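Local atomic coordinates of glycerol-3-phosphate dehydrogenase [NAD(+)] 1 (Saccharomyces cerevisiae, PDB entry 4FGW), a protein that interconverts dihydroxyacetone phosphate and sn-glycerol 3-phosphate with NADH/NAD(+), driving the glycerol accumulation that protects yeast cells from water loss under hyperosmotic stress. Residues A[271-283]-A[350-363]. Sequence-based numbering, arbitrary orientation.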
ATOM      1  N   VAL A 271      -3.533   5.017   7.119  1.00 52.71           N
ATOM      2  CA  VAL A 271      -4.461   6.037   7.593  1.00 55.34           C
ATOM      3  C   VAL A 271      -4.886   6.915   6.405  1.00 58.60           C
ATOM      4  O   VAL A 271      -6.079   7.181   6.236  1.00 61.55           O
ATOM      5  CB  VAL A 271      -3.884   6.832   8.805  1.00 61.86           C
ATOM      6  CG1 VAL A 271      -4.719   8.072   9.127  1.00 64.37           C
ATOM      7  CG2 VAL A 271      -3.764   5.943  10.040  1.00 62.93           C
ATOM      8  N   GLY A 272      -3.911   7.300   5.584  1.00 51.34           N
ATOM      9  CA  GLY A 272      -4.095   8.104   4.380  1.00 50.35           C
ATOM     10  C   GLY A 272      -5.020   7.465   3.371  1.00 53.95           C
ATOM     11  O   GLY A 272      -5.969   8.112   2.926  1.00 55.32           O
ATOM     12  N   LEU A 273      -4.795   6.169   3.056  1.00 48.68           N
ATOM     13  CA  LEU A 273      -5.675   5.399   2.165  1.00 46.95           C
ATOM     14  C   LEU A 273      -7.122   5.437   2.668  1.00 53.92           C
ATOM     15  O   LEU A 273      -8.026   5.683   1.873  1.00 55.24           O
ATOM     16  CB  LEU A 273      -5.194   3.941   1.972  1.00 44.30           C
ATOM     17  CG  LEU A 273      -5.978   3.079   0.953  1.00 46.83           C
ATOM     18  CD1 LEU A 273      -5.865   3.629  -0.482  1.00 45.05           C
ATOM     19  CD2 LEU A 273      -5.544   1.638   1.018  1.00 46.39           C
ATOM     20  N   GLY A 274      -7.313   5.254   3.979  1.00 51.67           N
ATOM     21  CA  GLY A 274      -8.629   5.303   4.615  1.00 53.83           C
ATOM     22  C   GLY A 274      -9.297   6.652   4.438  1.00 60.01           C
ATOM     23  O   GLY A 274     -10.497   6.718   4.169  1.00 61.94           O
ATOM     24  N   GLU A 275      -8.507   7.741   4.534  1.00 56.20           N
ATOM     25  CA  GLU A 275      -9.001   9.108   4.369  1.00 57.77           C
ATOM     26  C   GLU A 275      -9.342   9.455   2.923  1.00 61.30           C
ATOM     27  O   GLU A 275     -10.286  10.195   2.694  1.00 62.10           O
ATOM     28  CB  GLU A 275      -8.075  10.128   5.033  1.00 59.75           C
ATOM     29  CG  GLU A 275      -8.265  10.134   6.538  1.00 68.40           C
ATOM     30  CD  GLU A 275      -7.551  11.204   7.328  1.00 80.10           C
ATOM     31  OE1 GLU A 275      -7.338  10.988   8.542  1.00 72.80           O
ATOM     32  OE2 GLU A 275      -7.221  12.264   6.748  1.00 72.22           O
ATOM     33  N   ILE A 276      -8.619   8.869   1.953  1.00 57.84           N
ATOM     34  CA  ILE A 276      -8.871   9.018   0.513  1.00 56.84           C
ATOM     35  C   ILE A 276     -10.206   8.322   0.178  1.00 62.63           C
ATOM     36  O   ILE A 276     -11.031   8.903  -0.520  1.00 64.13           O
ATOM     37  CB  ILE A 276      -7.671   8.494  -0.337  1.00 56.31           C
ATOM     38  CG1 ILE A 276      -6.399   9.356  -0.081  1.00 55.38           C
ATOM     39  CG2 ILE A 276      -8.026   8.466  -1.838  1.00 56.85           C
ATOM     40  CD1 ILE A 276      -5.056   8.829  -0.692  1.00 49.26           C
ATOM     41  N   ILE A 277     -10.429   7.102   0.715  1.00 58.28           N
ATOM     42  CA  ILE A 277     -11.679   6.348   0.522  1.00 58.78           C
ATOM     43  C   ILE A 277     -12.859   7.146   1.079  1.00 64.90           C
ATOM     44  O   ILE A 277     -13.860   7.338   0.380  1.00 66.57           O
ATOM     45  CB  ILE A 277     -11.589   4.920   1.153  1.00 60.89           C
ATOM     46  CG1 ILE A 277     -10.533   4.060   0.428  1.00 57.66           C
ATOM     47  CG2 ILE A 277     -12.962   4.225   1.186  1.00 62.42           C
ATOM     48  CD1 ILE A 277      -9.941   2.911   1.228  1.00 65.05           C
ATOM     49  N   ARG A 278     -12.720   7.620   2.330  1.00 61.51           N
ATOM     50  CA  ARG A 278     -13.721   8.386   3.064  1.00 64.82           C
ATOM     51  C   ARG A 278     -14.083   9.667   2.316  1.00 70.94           C
ATOM     52  O   ARG A 278     -15.266   9.978   2.215  1.00 74.20           O
ATOM     53  CB  ARG A 278     -13.211   8.686   4.483  1.00 64.89           C
ATOM     54  CG  ARG A 278     -14.247   9.295   5.429  1.00 76.26           C
ATOM     55  CD  ARG A 278     -13.672   9.540   6.815  1.00 81.61           C
ATOM     56  NE  ARG A 278     -13.167   8.305   7.422  1.00 84.52           N
ATOM     57  CZ  ARG A 278     -12.027   8.209   8.099  1.00 94.84           C
ATOM     58  NH1 ARG A 278     -11.265   9.279   8.287  1.00 82.07           N
ATOM     59  NH2 ARG A 278     -11.644   7.044   8.604  1.00 78.84           N
ATOM     60  N   PHE A 279     -13.073  10.381   1.768  1.00 65.45           N
ATOM     61  CA  PHE A 279     -13.261  11.614   1.004  1.00 66.54           C
ATOM     62  C   PHE A 279     -14.039  11.344  -0.281  1.00 72.25           C
ATOM     63  O   PHE A 279     -14.972  12.085  -0.599  1.00 75.05           O
ATOM     64  CB  PHE A 279     -11.912  12.297   0.698  1.00 65.89           C
ATOM     65  CG  PHE A 279     -12.033  13.707   0.164  1.00 69.05           C
ATOM     66  CD1 PHE A 279     -11.916  14.800   1.012  1.00 74.67           C
ATOM     67  CD2 PHE A 279     -12.279  13.941  -1.187  1.00 70.24           C
ATOM     68  CE1 PHE A 279     -12.048  16.102   0.520  1.00 77.48           C
ATOM     69  CE2 PHE A 279     -12.414  15.241  -1.675  1.00 74.86           C
ATOM     70  CZ  PHE A 279     -12.289  16.313  -0.821  1.00 75.59           C
ATOM     71  N   GLY A 280     -13.621  10.313  -1.014  1.00 66.54           N
ATOM     72  CA  GLY A 280     -14.259   9.914  -2.260  1.00 66.74           C
ATOM     73  C   GLY A 280     -15.731   9.599  -2.101  1.00 74.95           C
ATOM     74  O   GLY A 280     -16.562  10.159  -2.810  1.00 76.01           O
ATOM     75  N   GLN A 281     -16.066   8.739  -1.135  1.00 73.29           N
ATOM     76  CA  GLN A 281     -17.439   8.303  -0.880  1.00 76.38           C
ATOM     77  C   GLN A 281     -18.338   9.355  -0.248  1.00 84.56           C
ATOM     78  O   GLN A 281     -19.562   9.275  -0.391  1.00 87.60           O
ATOM     79  CB  GLN A 281     -17.449   7.002  -0.083  1.00 77.59           C
ATOM     80  CG  GLN A 281     -16.729   5.873  -0.810  1.00 85.76           C
ATOM     81  CD  GLN A 281     -17.026   4.554  -0.183  1.00101.26           C
ATOM     82  OE1 GLN A 281     -16.739   4.318   0.999  1.00 95.12           O
ATOM     83  NE2 GLN A 281     -17.609   3.664  -0.971  1.00 96.54           N
ATOM     84  N   MET A 282     -17.741  10.339   0.443  1.00 81.02           N
ATOM     85  CA  MET A 282     -18.465  11.445   1.069  1.00 84.45           C
ATOM     86  C   MET A 282     -18.866  12.486   0.016  1.00 88.98           C
ATOM     87  O   MET A 282     -19.996  12.968   0.043  1.00 93.05           O
ATOM     88  CB  MET A 282     -17.595  12.097   2.159  1.00 86.75           C
ATOM     89  CG  MET A 282     -18.344  13.052   3.065  1.00 95.31           C
ATOM     90  SD  MET A 282     -17.278  13.804   4.322  1.00 99.71           S
ATOM     91  CE  MET A 282     -17.053  12.410   5.451  1.00 95.05           C
ATOM     92  N   PHE A 283     -17.942  12.825  -0.903  1.00 82.11           N
ATOM     93  CA  PHE A 283     -18.139  13.850  -1.926  1.00 83.08           C
ATOM     94  C   PHE A 283     -18.436  13.357  -3.340  1.00 87.54           C
ATOM     95  O   PHE A 283     -18.962  14.123  -4.150  1.00 88.47           O
ATOM     96  CB  PHE A 283     -16.980  14.864  -1.899  1.00 83.34           C
ATOM     97  CG  PHE A 283     -16.789  15.478  -0.529  1.00 86.83           C
ATOM     98  CD1 PHE A 283     -15.714  15.113   0.272  1.00 87.15           C
ATOM     99  CD2 PHE A 283     -17.727  16.365  -0.009  1.00 93.34           C
ATOM    100  CE1 PHE A 283     -15.561  15.650   1.555  1.00 90.44           C
ATOM    101  CE2 PHE A 283     -17.577  16.893   1.272  1.00 98.42           C
ATOM    102  CZ  PHE A 283     -16.488  16.546   2.041  1.00 94.16           C
ATOM    103  N   TRP A 350     -12.252  23.366   1.797  1.00 94.55           N
ATOM    104  CA  TRP A 350     -13.449  22.635   1.382  1.00 94.09           C
ATOM    105  C   TRP A 350     -14.145  22.001   2.584  1.00 98.99           C
ATOM    106  O   TRP A 350     -15.367  22.091   2.691  1.00102.14           O
ATOM    107  CB  TRP A 350     -13.093  21.560   0.333  1.00 87.64           C
ATOM    108  CG  TRP A 350     -14.218  20.637  -0.059  1.00 88.19           C
ATOM    109  CD1 TRP A 350     -14.174  19.278  -0.099  1.00 87.63           C
ATOM    110  CD2 TRP A 350     -15.547  21.006  -0.467  1.00 91.52           C
ATOM    111  NE1 TRP A 350     -15.384  18.773  -0.515  1.00 88.10           N
ATOM    112  CE2 TRP A 350     -16.245  19.811  -0.749  1.00 93.69           C
ATOM    113  CE3 TRP A 350     -16.227  22.230  -0.596  1.00 97.53           C
ATOM    114  CZ2 TRP A 350     -17.576  19.803  -1.181  1.00 95.88           C
ATOM    115  CZ3 TRP A 350     -17.554  22.219  -0.996  1.00101.77           C
ATOM    116  CH2 TRP A 350     -18.206  21.018  -1.309  1.00100.60           C
ATOM    117  N   LEU A 351     -13.361  21.382   3.487  1.00 92.73           N
ATOM    118  CA  LEU A 351     -13.866  20.730   4.694  1.00 93.78           C
ATOM    119  C   LEU A 351     -14.434  21.706   5.711  1.00103.08           C
ATOM    120  O   LEU A 351     -15.383  21.353   6.408  1.00105.50           O
ATOM    121  CB  LEU A 351     -12.817  19.805   5.322  1.00 90.25           C
ATOM    122  CG  LEU A 351     -12.444  18.561   4.511  1.00 88.87           C
ATOM    123  CD1 LEU A 351     -11.252  17.847   5.128  1.00 85.93           C
ATOM    124  CD2 LEU A 351     -13.631  17.622   4.344  1.00 90.34           C
ATOM    125  N   GLU A 352     -13.879  22.936   5.780  1.00101.56           N
ATOM    126  CA  GLU A 352     -14.380  24.006   6.656  1.00107.04           C
ATOM    127  C   GLU A 352     -15.763  24.465   6.192  1.00114.42           C
ATOM    128  O   GLU A 352     -16.643  24.661   7.034  1.00119.13           O
ATOM    129  CB  GLU A 352     -13.409  25.197   6.726  1.00109.63           C
ATOM    130  CG  GLU A 352     -12.330  25.035   7.787  1.00118.52           C
ATOM    131  CD  GLU A 352     -11.440  26.233   8.072  1.00139.95           C
ATOM    132  OE1 GLU A 352     -10.775  26.226   9.135  1.00124.78           O
ATOM    133  OE2 GLU A 352     -11.368  27.155   7.225  1.00137.75           O
ATOM    134  N   THR A 353     -15.971  24.589   4.857  1.00108.76           N
ATOM    135  CA  THR A 353     -17.264  24.995   4.281  1.00112.26           C
ATOM    136  C   THR A 353     -18.322  23.877   4.361  1.00116.44           C
ATOM    137  O   THR A 353     -19.520  24.156   4.291  1.00120.97           O
ATOM    138  CB  THR A 353     -17.123  25.665   2.893  1.00117.70           C
ATOM    139  OG1 THR A 353     -16.912  24.689   1.881  1.00114.42           O
ATOM    140  CG2 THR A 353     -16.033  26.724   2.851  1.00116.67           C
ATOM    141  N   CYS A 354     -17.868  22.623   4.540  1.00108.13           N
ATOM    142  CA  CYS A 354     -18.698  21.424   4.689  1.00107.41           C
ATOM    143  C   CYS A 354     -18.989  21.123   6.159  1.00114.63           C
ATOM    144  O   CYS A 354     -20.006  20.499   6.471  1.00116.05           O
ATOM    145  CB  CYS A 354     -18.021  20.232   4.019  1.00101.34           C
ATOM    146  SG  CYS A 354     -18.156  20.219   2.215  1.00102.18           S
ATOM    147  N   GLY A 355     -18.066  21.524   7.034  1.00111.72           N
ATOM    148  CA  GLY A 355     -18.117  21.244   8.463  1.00114.11           C
ATOM    149  C   GLY A 355     -17.730  19.798   8.707  1.00113.40           C
ATOM    150  O   GLY A 355     -18.311  19.133   9.569  1.00115.92           O
ATOM    151  N   SER A 356     -16.752  19.298   7.920  1.00102.83           N
ATOM    152  CA  SER A 356     -16.264  17.913   7.945  1.00 97.20           C
ATOM    153  C   SER A 356     -14.744  17.784   8.214  1.00 96.80           C
ATOM    154  O   SER A 356     -14.126  16.790   7.815  1.00 91.66           O
ATOM    155  CB  SER A 356     -16.651  17.207   6.648  1.00 96.02           C
ATOM    156  OG  SER A 356     -18.055  17.233   6.434  1.00107.40           O
ATOM    157  N   VAL A 357     -14.155  18.771   8.919  1.00 95.84           N
ATOM    158  CA  VAL A 357     -12.724  18.808   9.258  1.00 93.31           C
ATOM    159  C   VAL A 357     -12.349  17.665  10.223  1.00 96.55           C
ATOM    160  O   VAL A 357     -11.320  17.011  10.031  1.00 91.36           O
ATOM    161  CB  VAL A 357     -12.270  20.205   9.771  1.00100.97           C
ATOM    162  CG1 VAL A 357     -10.767  20.253  10.020  1.00 98.11           C
ATOM    163  CG2 VAL A 357     -12.672  21.312   8.800  1.00102.44           C
ATOM    164  N   GLU A 358     -13.209  17.411  11.231  1.00 97.74           N
ATOM    165  CA  GLU A 358     -13.027  16.354  12.235  1.00 97.22           C
ATOM    166  C   GLU A 358     -12.921  14.943  11.639  1.00 94.86           C
ATOM    167  O   GLU A 358     -12.237  14.093  12.212  1.00 91.74           O
ATOM    168  CB  GLU A 358     -14.156  16.404  13.276  1.00104.28           C
ATOM    169  CG  GLU A 358     -13.909  17.379  14.415  1.00120.99           C
ATOM    170  CD  GLU A 358     -14.962  17.365  15.508  1.00151.83           C
ATOM    171  OE1 GLU A 358     -15.456  18.458  15.866  1.00152.77           O
ATOM    172  OE2 GLU A 358     -15.290  16.266  16.011  1.00147.75           O
ATOM    173  N   ASP A 359     -13.603  14.705  10.498  1.00 89.88           N
ATOM    174  CA  ASP A 359     -13.641  13.419   9.794  1.00 85.59           C
ATOM    175  C   ASP A 359     -12.318  13.034   9.150  1.00 84.68           C
ATOM    176  O   ASP A 359     -12.120  11.856   8.850  1.00 80.86           O
ATOM    177  CB  ASP A 359     -14.745  13.410   8.719  1.00 87.54           C
ATOM    178  CG  ASP A 359     -16.151  13.683   9.214  1.00101.95           C
ATOM    179  OD1 ASP A 359     -16.468  13.291  10.358  1.00106.03           O
ATOM    180  OD2 ASP A 359     -16.949  14.245   8.441  1.00108.54           O
ATOM    181  N   PHE A 360     -11.422  14.014   8.909  1.00 80.89           N
ATOM    182  CA  PHE A 360     -10.138  13.746   8.259  1.00 75.95           C
ATOM    183  C   PHE A 360      -8.941  14.230   9.109  1.00 80.42           C
ATOM    184  O   PHE A 360      -8.249  15.167   8.702  1.00 79.81           O
ATOM    185  CB  PHE A 360     -10.137  14.315   6.819  1.00 75.67           C
ATOM    186  CG  PHE A 360     -11.293  13.824   5.974  1.00 76.37           C
ATOM    187  CD1 PHE A 360     -12.514  14.493   5.976  1.00 82.97           C
ATOM    188  CD2 PHE A 360     -11.171  12.680   5.199  1.00 73.78           C
ATOM    189  CE1 PHE A 360     -13.590  14.024   5.219  1.00 83.53           C
ATOM    190  CE2 PHE A 360     -12.245  12.219   4.435  1.00 76.20           C
ATOM    191  CZ  PHE A 360     -13.448  12.891   4.453  1.00 78.10           C
ATOM    192  N   PRO A 361      -8.668  13.597  10.285  1.00 78.03           N
ATOM    193  CA  PRO A 361      -7.552  14.063  11.131  1.00 79.17           C
ATOM    194  C   PRO A 361      -6.164  14.106  10.496  1.00 80.43           C
ATOM    195  O   PRO A 361      -5.416  15.026  10.822  1.00 82.30           O
ATOM    196  CB  PRO A 361      -7.617  13.158  12.366  1.00 82.22           C
ATOM    197  CG  PRO A 361      -8.405  11.986  11.948  1.00 84.47           C
ATOM    198  CD  PRO A 361      -9.386  12.481  10.936  1.00 80.15           C
ATOM    199  N   LEU A 362      -5.819  13.160   9.585  1.00 72.59           N
ATOM    200  CA  LEU A 362      -4.511  13.169   8.912  1.00 69.14           C
ATOM    201  C   LEU A 362      -4.373  14.343   7.947  1.00 72.63           C
ATOM    202  O   LEU A 362      -3.355  15.040   7.991  1.00 72.71           O
ATOM    203  CB  LEU A 362      -4.170  11.836   8.233  1.00 65.11           C
ATOM    204  CG  LEU A 362      -2.835  11.784   7.458  1.00 66.64           C
ATOM    205  CD1 LEU A 362      -1.626  11.904   8.403  1.00 68.33           C
ATOM    206  CD2 LEU A 362      -2.743  10.545   6.624  1.00 61.41           C
ATOM    207  N   PHE A 363      -5.409  14.587   7.110  1.00 68.85           N
ATOM    208  CA  PHE A 363      -5.452  15.724   6.181  1.00 68.47           C
ATOM    209  C   PHE A 363      -5.343  17.029   6.971  1.00 76.69           C
ATOM    210  O   PHE A 363      -4.590  17.920   6.572  1.00 77.02           O
ATOM    211  CB  PHE A 363      -6.738  15.711   5.319  1.00 69.73           C
ATOM    212  CG  PHE A 363      -6.885  14.609   4.286  1.00 66.91           C
ATOM    213  CD1 PHE A 363      -8.095  14.403   3.631  1.00 69.73           C
ATOM    214  CD2 PHE A 363      -5.816  13.773   3.970  1.00 65.26           C
ATOM    215  CE1 PHE A 363      -8.234  13.380   2.681  1.00 67.09           C
ATOM    216  CE2 PHE A 363      -5.957  12.754   3.019  1.00 64.57           C
ATOM    217  CZ  PHE A 363      -7.163  12.570   2.378  1.00 62.56           C
TER
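Val271 and Gly272 receive Leu362: the leucine's CD2 lies 3.6 Å from Gly272 CA, while Val271 CG1 meets its CB. This is helix-to-helix packing in the all-helical C-terminal domain, helix 261-283 lying against the end of helix 340-354, the turn after it and the start of helix 361-371. One helical turn on, the extended Glu275 reaches the first turn of helix 361-371. Its carboxylate takes both leading amides on syn lone pairs, Leu362 N to OE1 at 2.8 Å (N-H...O 163°) and Phe363 N to OE2 at 3.0 Å, its negative charge probably suiting that helix start. Glu275 CB sits over the face of the Phe363 ring in a CH-pi contact. With an alanine here, those two amides would probably lose their carboxylate partner and the helix start would be freer to shift. Ile276 touches Phe363 CZ with CG1 and packs on Leu244, its side chain about 5 Å from that of Lys245, probably the proton acceptor. Arg278 runs its CB and CG past Phe360 CE2, then bends at chi3 (-58°) to hydrogen-bond Asp359 O through NH1 at 2.8 Å, bent at the hydrogen and with the oxygen tilted from the guanidinium plane. Phe279 points its edge at the face of Phe360, planes 63° apart, and sets CZ against the rim of Trp350 at CD1. Met282 SD comes in at the edge of Phe360, a Met-aromatic contact. Phe283 ends the aromatic cluster: Cys354 SG lies 3.5 Å from its CE2, and Trp350 turns an edge to its face, NE1 over the ring centre, 3.3 Å above its plane.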